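Local coordinates for protein NAD nucleotidase (Haemophilus influenzae, PDB 3ZTV) that degrades NAD to adenosine and nicotinamide riboside, combining pyrophosphatase and 5'-nucleotidase activities in the periplasm, at residues 365-373 against 381-390; 446-454 against 465-474. One frame throughout, in Å; residues are numbered along the deposited sequence.

Contact 1: 365-373 against 381-390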
ATOM      1  N   ALA A 365      27.504  33.180 -29.439  1.00 19.37           N
ATOM      2  CA  ALA A 365      26.231  32.693 -29.949  1.00 20.05           C
ATOM      3  C   ALA A 365      26.224  31.169 -29.999  1.00 18.90           C
ATOM      4  O   ALA A 365      27.236  30.540 -30.312  1.00 20.23           O
ATOM      5  CB  ALA A 365      25.970  33.266 -31.334  1.00 20.14           C
ATOM      6  N   MET A 366      25.080  30.580 -29.669  1.00 15.39           N
ATOM      7  CA  MET A 366      24.887  29.140 -29.803  1.00 15.53           C
ATOM      8  C   MET A 366      24.156  28.872 -31.118  1.00 14.10           C
ATOM      9  O   MET A 366      22.974  29.184 -31.248  1.00 15.14           O
ATOM     10  CB  MET A 366      24.103  28.598 -28.605  1.00 16.24           C
ATOM     11  CG  MET A 366      24.927  28.561 -27.325  1.00 14.50           C
ATOM     12  SD  MET A 366      23.975  28.193 -25.833  1.00 13.92           S
ATOM     13  CE  MET A 366      23.085  29.729 -25.589  1.00 17.98           C
ATOM     14  N   PRO A 367      24.870  28.327 -32.117  1.00 14.40           N
ATOM     15  CA  PRO A 367      24.283  28.181 -33.454  1.00 15.75           C
ATOM     16  C   PRO A 367      23.036  27.304 -33.442  1.00 13.13           C
ATOM     17  O   PRO A 367      22.991  26.289 -32.739  1.00 13.94           O
ATOM     18  CB  PRO A 367      25.402  27.511 -34.262  1.00 16.22           C
ATOM     19  CG  PRO A 367      26.657  27.846 -33.528  1.00 19.21           C
ATOM     20  CD  PRO A 367      26.280  27.905 -32.077  1.00 16.70           C
ATOM     21  N   GLY A 368      22.040  27.713 -34.221  1.00 14.62           N
ATOM     22  CA  GLY A 368      20.805  26.968 -34.378  1.00 13.38           C
ATOM     23  C   GLY A 368      20.199  27.252 -35.738  1.00 14.68           C
ATOM     24  O   GLY A 368      20.889  27.727 -36.648  1.00 16.35           O
ATOM     25  N   GLY A 369      18.912  26.966 -35.887  1.00 14.16           N
ATOM     26  CA  GLY A 369      18.231  27.207 -37.142  1.00 15.94           C
ATOM     27  C   GLY A 369      18.630  26.214 -38.212  1.00 14.95           C
ATOM     28  O   GLY A 369      19.412  25.294 -37.971  1.00 14.17           O
ATOM     29  N   SER A 370      18.101  26.411 -39.413  1.00 16.08           N
ATOM     30  CA  SER A 370      18.277  25.447 -40.493  1.00 16.71           C
ATOM     31  C   SER A 370      19.735  25.236 -40.906  1.00 17.94           C
ATOM     32  O   SER A 370      20.152  24.111 -41.187  1.00 15.97           O
ATOM     33  CB  SER A 370      17.447  25.863 -41.708  1.00 21.53           C
ATOM     34  OG  SER A 370      17.550  24.904 -42.745  1.00 26.74           O
ATOM     35  N   ALA A 371      20.508  26.315 -40.939  1.00 18.24           N
ATOM     36  CA  ALA A 371      21.887  26.239 -41.410  1.00 17.86           C
ATOM     37  C   ALA A 371      22.753  25.324 -40.547  1.00 18.60           C
ATOM     38  O   ALA A 371      23.710  24.716 -41.034  1.00 18.33           O
ATOM     39  CB  ALA A 371      22.499  27.633 -41.482  1.00 19.18           C
ATOM     40  N   ASN A 372      22.418  25.227 -39.264  1.00 16.84           N
ATOM     41  CA  ASN A 372      23.269  24.515 -38.313  1.00 15.82           C
ATOM     42  C   ASN A 372      22.723  23.168 -37.853  1.00 14.65           C
ATOM     43  O   ASN A 372      23.218  22.602 -36.882  1.00 15.01           O
ATOM     44  CB  ASN A 372      23.575  25.399 -37.102  1.00 16.11           C
ATOM     45  CG  ASN A 372      24.357  26.643 -37.476  1.00 17.61           C
ATOM     46  OD1 ASN A 372      25.552  26.574 -37.770  1.00 18.34           O
ATOM     47  ND2 ASN A 372      23.689  27.793 -37.456  1.00 17.63           N
ATOM     48  N   ARG A 373      21.725  22.648 -38.560  1.00 12.86           N
ATOM     49  CA  ARG A 373      21.062  21.415 -38.136  1.00 14.29           C
ATOM     50  C   ARG A 373      22.008  20.227 -38.029  1.00 14.59           C
ATOM     51  O   ARG A 373      21.905  19.434 -37.090  1.00 12.98           O
ATOM     52  CB  ARG A 373      19.898  21.074 -39.064  1.00 15.07           C
ATOM     53  CG  ARG A 373      18.681  21.952 -38.857  1.00 14.85           C
ATOM     54  CD  ARG A 373      17.648  21.704 -39.938  1.00 14.33           C
ATOM     55  NE  ARG A 373      16.417  22.449 -39.700  1.00 14.96           N
ATOM     56  CZ  ARG A 373      15.367  22.414 -40.514  1.00 18.68           C
ATOM     57  NH1 ARG A 373      15.406  21.667 -41.608  1.00 17.65           N
ATOM     58  NH2 ARG A 373      14.280  23.121 -40.233  1.00 18.60           N
ATOM     59  N   ASN A 381      28.523  24.510 -38.837  1.00 18.84           N
ATOM     60  CA  ASN A 381      29.747  24.638 -38.056  1.00 17.54           C
ATOM     61  C   ASN A 381      30.124  23.272 -37.473  1.00 18.09           C
ATOM     62  O   ASN A 381      29.327  22.332 -37.531  1.00 17.73           O
ATOM     63  CB  ASN A 381      29.589  25.693 -36.956  1.00 19.09           C
ATOM     64  CG  ASN A 381      28.724  25.217 -35.807  1.00 16.87           C
ATOM     65  OD1 ASN A 381      27.494  25.266 -35.877  1.00 19.21           O
ATOM     66  ND2 ASN A 381      29.364  24.765 -34.739  1.00 15.66           N
ATOM     67  N   PRO A 382      31.343  23.144 -36.925  1.00 16.74           N
ATOM     68  CA  PRO A 382      31.790  21.824 -36.459  1.00 17.37           C
ATOM     69  C   PRO A 382      30.934  21.212 -35.345  1.00 17.80           C
ATOM     70  O   PRO A 382      30.909  19.989 -35.225  1.00 18.03           O
ATOM     71  CB  PRO A 382      33.210  22.094 -35.954  1.00 18.47           C
ATOM     72  CG  PRO A 382      33.662  23.272 -36.740  1.00 21.80           C
ATOM     73  CD  PRO A 382      32.437  24.132 -36.902  1.00 19.64           C
ATOM     74  N   GLU A 383      30.257  22.038 -34.552  1.00 15.95           N
ATOM     75  CA  GLU A 383      29.416  21.539 -33.461  1.00 17.02           C
ATOM     76  C   GLU A 383      27.949  21.385 -33.866  1.00 15.93           C
ATOM     77  O   GLU A 383      27.168  20.743 -33.159  1.00 15.88           O
ATOM     78  CB  GLU A 383      29.517  22.457 -32.243  1.00 17.94           C
ATOM     79  CG  GLU A 383      30.900  22.505 -31.610  1.00 16.46           C
ATOM     80  CD  GLU A 383      31.211  21.278 -30.776  1.00 20.90           C
ATOM     81  OE1 GLU A 383      30.267  20.567 -30.370  1.00 19.98           O
ATOM     82  OE2 GLU A 383      32.408  21.022 -30.521  1.00 26.10           O
ATOM     83  N   GLY A 384      27.573  21.967 -34.997  1.00 14.86           N
ATOM     84  CA  GLY A 384      26.193  21.925 -35.435  1.00 14.16           C
ATOM     85  C   GLY A 384      25.310  22.766 -34.536  1.00 13.71           C
ATOM     86  O   GLY A 384      25.684  23.864 -34.126  1.00 13.95           O
ATOM     87  N   SER A 385      24.142  22.227 -34.201  1.00 14.70           N
ATOM     88  CA  SER A 385      23.127  23.001 -33.502  1.00 12.94           C
ATOM     89  C   SER A 385      23.298  22.985 -31.981  1.00 11.10           C
ATOM     90  O   SER A 385      22.594  22.257 -31.273  1.00 12.59           O
ATOM     91  CB  SER A 385      21.730  22.498 -33.877  1.00 12.79           C
ATOM     92  OG  SER A 385      20.749  23.433 -33.469  1.00 12.06           O
ATOM     93  N   ILE A 386      24.223  23.793 -31.477  1.00 11.60           N
ATOM     94  CA  ILE A 386      24.431  23.912 -30.038  1.00 12.44           C
ATOM     95  C   ILE A 386      23.152  24.403 -29.357  1.00 12.35           C
ATOM     96  O   ILE A 386      22.849  24.016 -28.225  1.00 11.28           O
ATOM     97  CB  ILE A 386      25.615  24.855 -29.700  1.00 12.89           C
ATOM     98  CG1 ILE A 386      26.918  24.310 -30.299  1.00 13.75           C
ATOM     99  CG2 ILE A 386      25.762  25.001 -28.195  1.00 13.36           C
ATOM    100  CD1 ILE A 386      28.127  25.218 -30.093  1.00 16.73           C
ATOM    101  N   ALA A 387      22.391  25.239 -30.056  1.00 11.69           N
ATOM    102  CA  ALA A 387      21.117  25.717 -29.526  1.00 12.51           C
ATOM    103  C   ALA A 387      20.159  24.560 -29.225  1.00 11.58           C
ATOM    104  O   ALA A 387      19.406  24.621 -28.256  1.00 11.31           O
ATOM    105  CB  ALA A 387      20.477  26.735 -30.471  1.00 11.64           C
ATOM    106  N   THR A 388      20.206  23.506 -30.035  1.00  9.60           N
ATOM    107  CA  THR A 388      19.377  22.327 -29.778  1.00 11.33           C
ATOM    108  C   THR A 388      19.825  21.594 -28.512  1.00 10.24           C
ATOM    109  O   THR A 388      18.990  21.140 -27.721  1.00  9.90           O
ATOM    110  CB  THR A 388      19.351  21.370 -30.981  1.00  9.16           C
ATOM    111  OG1 THR A 388      18.852  22.070 -32.126  1.00 11.07           O
ATOM    112  CG2 THR A 388      18.448  20.179 -30.693  1.00 10.23           C
ATOM    113  N   ARG A 389      21.137  21.477 -28.307  1.00 10.68           N
ATOM    114  CA  ARG A 389      21.652  20.931 -27.050  1.00 10.29           C
ATOM    115  C   ARG A 389      21.134  21.750 -25.864  1.00 10.01           C
ATOM    116  O   ARG A 389      20.714  21.191 -24.850  1.00 11.15           O
ATOM    117  CB  ARG A 389      23.187  20.859 -27.059  1.00 11.78           C
ATOM    118  CG  ARG A 389      23.810  20.233 -25.816  1.00 11.06           C
ATOM    119  CD  ARG A 389      24.239  21.286 -24.813  1.00 14.08           C
ATOM    120  NE  ARG A 389      24.734  20.713 -23.560  1.00 13.44           N
ATOM    121  CZ  ARG A 389      26.017  20.626 -23.219  1.00 15.19           C
ATOM    122  NH1 ARG A 389      26.966  21.061 -24.038  1.00 15.96           N
ATOM    123  NH2 ARG A 389      26.351  20.098 -22.051  1.00 16.13           N
ATOM    124  N   PHE A 390      21.150  23.072 -25.996  1.00 10.44           N
ATOM    125  CA  PHE A 390      20.598  23.949 -24.972  1.00 11.86           C
ATOM    126  C   PHE A 390      19.134  23.602 -24.662  1.00 10.81           C
ATOM    127  O   PHE A 390      18.748  23.451 -23.499  1.00 10.16           O
ATOM    128  CB  PHE A 390      20.709  25.400 -25.440  1.00 13.30           C
ATOM    129  CG  PHE A 390      20.402  26.412 -24.378  1.00 18.73           C
ATOM    130  CD1 PHE A 390      20.340  26.049 -23.047  1.00 21.23           C
ATOM    131  CD2 PHE A 390      20.195  27.740 -24.715  1.00 20.97           C
ATOM    132  CE1 PHE A 390      20.060  26.981 -22.076  1.00 23.39           C
ATOM    133  CE2 PHE A 390      19.914  28.680 -23.746  1.00 26.41           C
ATOM    134  CZ  PHE A 390      19.848  28.299 -22.421  1.00 25.43           C
TER
HETATM  135  O   HOH W   1      19.134  23.754 -35.553  1.00 13.45           O

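Contact 2: 446-454 against 465-474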
ATOM      1  N   VAL A 446      17.399   3.296 -27.304  1.00 12.15           N
ATOM      2  CA  VAL A 446      17.929   4.654 -27.358  1.00 11.37           C
ATOM      3  C   VAL A 446      18.870   4.768 -28.551  1.00 12.06           C
ATOM      4  O   VAL A 446      18.788   5.722 -29.323  1.00 11.37           O
ATOM      5  CB  VAL A 446      18.655   5.057 -26.061  1.00 11.95           C
ATOM      6  CG1 VAL A 446      19.284   6.447 -26.211  1.00 13.14           C
ATOM      7  CG2 VAL A 446      17.689   5.026 -24.878  1.00 12.51           C
ATOM      8  N   LYS A 447      19.750   3.782 -28.711  1.00 12.14           N
ATOM      9  CA  LYS A 447      20.630   3.749 -29.874  1.00 11.94           C
ATOM     10  C   LYS A 447      19.810   3.768 -31.162  1.00 10.81           C
ATOM     11  O   LYS A 447      20.096   4.543 -32.078  1.00 11.86           O
ATOM     12  CB  LYS A 447      21.532   2.510 -29.847  1.00 14.06           C
ATOM     13  CG  LYS A 447      22.640   2.549 -28.799  1.00 13.85           C
ATOM     14  CD  LYS A 447      23.481   1.273 -28.843  1.00 14.92           C
ATOM     15  CE  LYS A 447      24.690   1.349 -27.924  1.00 16.64           C
ATOM     16  NZ  LYS A 447      25.408   0.038 -27.813  1.00 20.21           N
ATOM     17  N   GLN A 448      18.783   2.924 -31.221  1.00 11.88           N
ATOM     18  CA  GLN A 448      17.973   2.817 -32.426  1.00 12.29           C
ATOM     19  C   GLN A 448      17.261   4.123 -32.791  1.00 11.96           C
ATOM     20  O   GLN A 448      17.185   4.484 -33.958  1.00 11.33           O
ATOM     21  CB  GLN A 448      16.963   1.671 -32.321  1.00 14.35           C
ATOM     22  CG  GLN A 448      16.295   1.366 -33.644  1.00 14.39           C
ATOM     23  CD  GLN A 448      17.294   0.966 -34.719  1.00 15.45           C
ATOM     24  OE1 GLN A 448      18.003  -0.035 -34.584  1.00 18.90           O
ATOM     25  NE2 GLN A 448      17.354   1.746 -35.793  1.00 15.86           N
ATOM     26  N   VAL A 449      16.734   4.840 -31.802  1.00 10.70           N
ATOM     27  CA  VAL A 449      16.040   6.079 -32.139  1.00 11.92           C
ATOM     28  C   VAL A 449      17.010   7.134 -32.687  1.00 10.23           C
ATOM     29  O   VAL A 449      16.647   7.893 -33.586  1.00 10.33           O
ATOM     30  CB  VAL A 449      15.154   6.629 -30.985  1.00 12.03           C
ATOM     31  CG1 VAL A 449      15.990   7.264 -29.901  1.00 12.33           C
ATOM     32  CG2 VAL A 449      14.138   7.632 -31.530  1.00 12.71           C
ATOM     33  N   LEU A 450      18.241   7.171 -32.173  1.00 10.30           N
ATOM     34  CA  LEU A 450      19.268   8.056 -32.732  1.00 10.73           C
ATOM     35  C   LEU A 450      19.573   7.666 -34.172  1.00 10.15           C
ATOM     36  O   LEU A 450      19.712   8.528 -35.043  1.00 11.64           O
ATOM     37  CB  LEU A 450      20.554   8.024 -31.901  1.00 10.99           C
ATOM     38  CG  LEU A 450      20.444   8.566 -30.473  1.00 11.88           C
ATOM     39  CD1 LEU A 450      21.758   8.382 -29.718  1.00 12.57           C
ATOM     40  CD2 LEU A 450      20.021  10.031 -30.479  1.00 13.64           C
ATOM     41  N   GLU A 451      19.670   6.364 -34.425  1.00 10.80           N
ATOM     42  CA  GLU A 451      19.899   5.887 -35.787  1.00 11.48           C
ATOM     43  C   GLU A 451      18.741   6.300 -36.704  1.00 11.54           C
ATOM     44  O   GLU A 451      18.953   6.759 -37.834  1.00 12.09           O
ATOM     45  CB  GLU A 451      20.096   4.366 -35.809  1.00 12.20           C
ATOM     46  CG  GLU A 451      21.335   3.849 -35.058  1.00 13.53           C
ATOM     47  CD  GLU A 451      22.634   3.935 -35.864  1.00 11.98           C
ATOM     48  OE1 GLU A 451      22.595   4.308 -37.057  1.00 14.73           O
ATOM     49  OE2 GLU A 451      23.698   3.600 -35.289  1.00 13.49           O
ATOM     50  N   ASP A 452      17.514   6.136 -36.215  1.00 11.26           N
ATOM     51  CA  ASP A 452      16.327   6.520 -36.981  1.00 12.50           C
ATOM     52  C   ASP A 452      16.374   7.998 -37.357  1.00 11.00           C
ATOM     53  O   ASP A 452      16.156   8.372 -38.517  1.00 11.38           O
ATOM     54  CB  ASP A 452      15.047   6.274 -36.171  1.00 15.05           C
ATOM     55  CG  ASP A 452      14.819   4.805 -35.826  1.00 14.17           C
ATOM     56  OD1 ASP A 452      15.347   3.909 -36.516  1.00 14.94           O
ATOM     57  OD2 ASP A 452      14.075   4.546 -34.854  1.00 15.30           O
ATOM     58  N   ALA A 453      16.645   8.840 -36.365  1.00 11.19           N
ATOM     59  CA  ALA A 453      16.626  10.281 -36.574  1.00 13.16           C
ATOM     60  C   ALA A 453      17.690  10.724 -37.575  1.00 11.97           C
ATOM     61  O   ALA A 453      17.414  11.534 -38.464  1.00 11.84           O
ATOM     62  CB  ALA A 453      16.781  11.006 -35.255  1.00 12.47           C
ATOM     63  N   MET A 454      18.902  10.191 -37.438  1.00 11.39           N
ATOM     64  CA  MET A 454      19.979  10.498 -38.382  1.00 12.03           C
ATOM     65  C   MET A 454      19.650  10.048 -39.804  1.00 12.00           C
ATOM     66  O   MET A 454      19.940  10.761 -40.773  1.00 12.25           O
ATOM     67  CB  MET A 454      21.307   9.885 -37.922  1.00 12.64           C
ATOM     68  CG  MET A 454      21.919  10.597 -36.731  1.00 11.69           C
ATOM     69  SD  MET A 454      23.603  10.041 -36.374  1.00 12.81           S
ATOM     70  CE  MET A 454      23.278   8.404 -35.710  1.00 14.22           C
ATOM     71  N   ALA A 465      15.306  16.648 -38.418  1.00 11.34           N
ATOM     72  CA  ALA A 465      15.239  15.469 -37.553  1.00 11.24           C
ATOM     73  C   ALA A 465      16.528  15.222 -36.765  1.00 12.01           C
ATOM     74  O   ALA A 465      16.534  14.438 -35.815  1.00 11.62           O
ATOM     75  CB  ALA A 465      14.884  14.232 -38.368  1.00 11.38           C
ATOM     76  N   PHE A 466      17.622  15.865 -37.152  1.00 11.50           N
ATOM     77  CA  PHE A 466      18.913  15.519 -36.566  1.00 11.16           C
ATOM     78  C   PHE A 466      18.891  15.700 -35.046  1.00  8.97           C
ATOM     79  O   PHE A 466      18.530  16.768 -34.558  1.00 10.61           O
ATOM     80  CB  PHE A 466      20.049  16.321 -37.200  1.00 11.13           C
ATOM     81  CG  PHE A 466      21.394  15.699 -36.984  1.00 12.50           C
ATOM     82  CD1 PHE A 466      22.108  15.946 -35.823  1.00 12.27           C
ATOM     83  CD2 PHE A 466      21.925  14.834 -37.933  1.00 11.90           C
ATOM     84  CE1 PHE A 466      23.342  15.355 -35.612  1.00 13.86           C
ATOM     85  CE2 PHE A 466      23.158  14.238 -37.726  1.00 13.92           C
ATOM     86  CZ  PHE A 466      23.866  14.504 -36.560  1.00 13.32           C
ATOM     87  N   PRO A 467      19.284  14.654 -34.288  1.00 10.27           N
ATOM     88  CA  PRO A 467      19.100  14.645 -32.833  1.00  9.52           C
ATOM     89  C   PRO A 467      20.285  15.169 -32.026  1.00 10.38           C
ATOM     90  O   PRO A 467      21.443  14.888 -32.349  1.00 11.20           O
ATOM     91  CB  PRO A 467      18.903  13.159 -32.535  1.00  9.64           C
ATOM     92  CG  PRO A 467      19.814  12.486 -33.518  1.00 10.94           C
ATOM     93  CD  PRO A 467      19.743  13.340 -34.781  1.00  9.51           C
ATOM     94  N   TYR A 468      19.979  15.923 -30.979  1.00  8.77           N
ATOM     95  CA  TYR A 468      20.972  16.363 -30.002  1.00 10.22           C
ATOM     96  C   TYR A 468      20.388  16.090 -28.627  1.00 11.21           C
ATOM     97  O   TYR A 468      19.169  16.166 -28.443  1.00 11.14           O
ATOM     98  CB  TYR A 468      21.264  17.860 -30.135  1.00 11.09           C
ATOM     99  CG  TYR A 468      21.900  18.276 -31.446  1.00 11.00           C
ATOM    100  CD1 TYR A 468      21.138  18.420 -32.601  1.00 11.10           C
ATOM    101  CD2 TYR A 468      23.264  18.537 -31.525  1.00 11.59           C
ATOM    102  CE1 TYR A 468      21.718  18.810 -33.800  1.00 10.74           C
ATOM    103  CE2 TYR A 468      23.852  18.924 -32.725  1.00 12.57           C
ATOM    104  CZ  TYR A 468      23.075  19.059 -33.857  1.00 12.19           C
ATOM    105  OH  TYR A 468      23.640  19.449 -35.058  1.00 11.87           O
ATOM    106  N   GLY A 469      21.241  15.778 -27.659  1.00  9.83           N
ATOM    107  CA  GLY A 469      20.776  15.383 -26.342  1.00  9.68           C
ATOM    108  C   GLY A 469      21.439  16.067 -25.159  1.00 10.65           C
ATOM    109  O   GLY A 469      22.466  16.745 -25.283  1.00 10.56           O
ATOM    110  N   ALA A 470      20.806  15.887 -24.004  1.00  9.71           N
ATOM    111  CA  ALA A 470      21.350  16.312 -22.725  1.00  9.93           C
ATOM    112  C   ALA A 470      21.409  15.078 -21.833  1.00  9.55           C
ATOM    113  O   ALA A 470      20.463  14.300 -21.794  1.00  9.82           O
ATOM    114  CB  ALA A 470      20.468  17.376 -22.097  1.00 11.56           C
ATOM    115  N   GLY A 471      22.520  14.892 -21.123  1.00 10.01           N
ATOM    116  CA  GLY A 471      22.717  13.678 -20.343  1.00 10.78           C
ATOM    117  C   GLY A 471      23.082  12.482 -21.211  1.00  9.82           C
ATOM    118  O   GLY A 471      23.277  11.367 -20.709  1.00 10.92           O
ATOM    119  N   ILE A 472      23.150  12.718 -22.521  1.00  9.56           N
ATOM    120  CA  ILE A 472      23.592  11.721 -23.495  1.00  9.55           C
ATOM    121  C   ILE A 472      24.444  12.436 -24.528  1.00 10.98           C
ATOM    122  O   ILE A 472      24.150  13.566 -24.907  1.00 10.86           O
ATOM    123  CB  ILE A 472      22.403  10.996 -24.184  1.00  9.18           C
ATOM    124  CG1 ILE A 472      22.914   9.874 -25.096  1.00 10.39           C
ATOM    125  CG2 ILE A 472      21.531  11.991 -24.946  1.00 10.28           C
ATOM    126  CD1 ILE A 472      21.844   8.893 -25.563  1.00 10.74           C
ATOM    127  N   ARG A 473      25.524  11.788 -24.957  1.00 11.69           N
ATOM    128  CA  ARG A 473      26.377  12.341 -25.997  1.00 11.18           C
ATOM    129  C   ARG A 473      26.825  11.198 -26.887  1.00 11.30           C
ATOM    130  O   ARG A 473      26.914  10.055 -26.436  1.00 12.17           O
ATOM    131  CB  ARG A 473      27.572  13.092 -25.396  1.00 13.95           C
ATOM    132  CG  ARG A 473      28.553  12.223 -24.633  1.00 16.36           C
ATOM    133  CD  ARG A 473      29.580  13.078 -23.908  1.00 15.94           C
ATOM    134  NE  ARG A 473      30.621  12.261 -23.287  1.00 17.53           N
ATOM    135  CZ  ARG A 473      31.504  12.721 -22.405  1.00 18.24           C
ATOM    136  NH1 ARG A 473      31.467  13.991 -22.027  1.00 18.32           N
ATOM    137  NH2 ARG A 473      32.421  11.906 -21.896  1.00 20.11           N
ATOM    138  N   TYR A 474      27.079  11.494 -28.156  1.00 10.93           N
ATOM    139  CA  TYR A 474      27.425  10.428 -29.081  1.00 10.58           C
ATOM    140  C   TYR A 474      28.327  10.903 -30.210  1.00 11.28           C
ATOM    141  O   TYR A 474      28.418  12.100 -30.501  1.00 11.78           O
ATOM    142  CB  TYR A 474      26.156   9.747 -29.636  1.00  9.94           C
ATOM    143  CG  TYR A 474      25.356  10.605 -30.593  1.00  9.60           C
ATOM    144  CD1 TYR A 474      24.360  11.466 -30.137  1.00 11.42           C
ATOM    145  CD2 TYR A 474      25.598  10.554 -31.961  1.00 11.75           C
ATOM    146  CE1 TYR A 474      23.628  12.256 -31.030  1.00 10.49           C
ATOM    147  CE2 TYR A 474      24.876  11.335 -32.856  1.00 10.67           C
ATOM    148  CZ  TYR A 474      23.897  12.185 -32.388  1.00 10.00           C
ATOM    149  OH  TYR A 474      23.200  12.961 -33.298  1.00 12.02           O
TER

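Contact 1: 365-373 against 381-390
Ser385 OG reaches Gly369 O through a water: it donates to the water oxygen at 2.7 Å, and the water donates in turn to Gly369 O. Its second partner is Thr388, whose OG1 donates to Ser385 OG at 2.7 Å. Beside this bridge, Ala387 N gives a nearly straight bond to Pro367 O (2.9 Å, 170° at the hydrogen), the donor tilted 35° from the carbonyl plane, while Ser385 CA adds a CH...O contact to the same oxygen. Ser385 stands at the N-cap position of helix 386-396 in the C-terminal domain of the 5'-nucleotidase family, and the bond from Ala387 ties the Pro367 loop to the first turn. The loop keeps its own bend through Asn372 ND2, bonded to Gly368 O in the plane of the amide. Met366 crosses Ile386 at about a right angle, CG on CG2; the bend at chi3 (-73°) lays CE 3.6 Å from Phe390 CD2, and SD stands obliquely 4.6 Å from the ring centroid, a Met-aromatic contact. At the end of segment 365-373, Arg373, a probable substrate-binding residue, bonds Thr463 through NH1; the nearest atoms of its side chain and the bound adenosine are about 5 Å apart.

Contact 2: 446-454 against 465-474
Pro467 sits against the helix between Leu450, Ala453 and Met454, its ring the centre of an apolar helix-on-sheet packing in the C-terminal domain. Helix 443-460 lies over strand 467-470, an outermost strand of a five-stranded mixed sheet, with segment axes 9.3 Å apart at 144°, and over the start of strand 472-477, which belongs to a second sheet. The packing is closest near Ala453, where the small side chain lets the backbones come together: its CB lies 3.5 Å from Ala465 O and 3.8 Å from Pro467 CG. Beyond it, Met454 CG meets Phe466 CE2 obliquely and Pro467 CD at about a right angle. With CG anti to the carbonyl carbon (chi1 -73°) and the chain extended at chi2, Met454 SD runs past Tyr474, 4.0 Å from its CE2, giving Met-aromatic contacts with both rings. Toward Val446 the backbones draw apart to 9.8 Å between Val446 CA and Ile472 CA, and the extended side chain of Ile472 spans the gap, its CD1 meeting Val446 CG1 tip to tip at 3.6 Å and Leu450 CD1 less closely. On the side turned from the strands, partly exposed Lys447 makes a salt bridge to Asp505, and Gln448 NE2 bonds Asp452 OD1, whose other oxygen is held by Thr526. The Tyr474 ring is fixed at its far end by its hydroxyl, which donates to Pro467 O at 2.8 Å.

Overall arrangement
Following strand 357-362, the chain enters the loop 365-373, and contact 1 closes a short irregular excursion of seven residues as helix 386-396 begins. The chain then runs through strand 404-408, helix 423-429 and strand 435-442 before helix 443-460 opens contact 2, whose ten-residue connection returns the chain to strands 467-470 and 472-477. The two closures follow in series, neither enclosing nor crossing the other, with centres 15 Å apart. They meet through Tyr468, whose OH is probably hydrogen-bonded to both Arg373 O and Ser385 N, tying the loop and helix start of contact 1 to the edge strand of contact 2; Arg373 and Ala465 bring both contacts close to the bound adenosine.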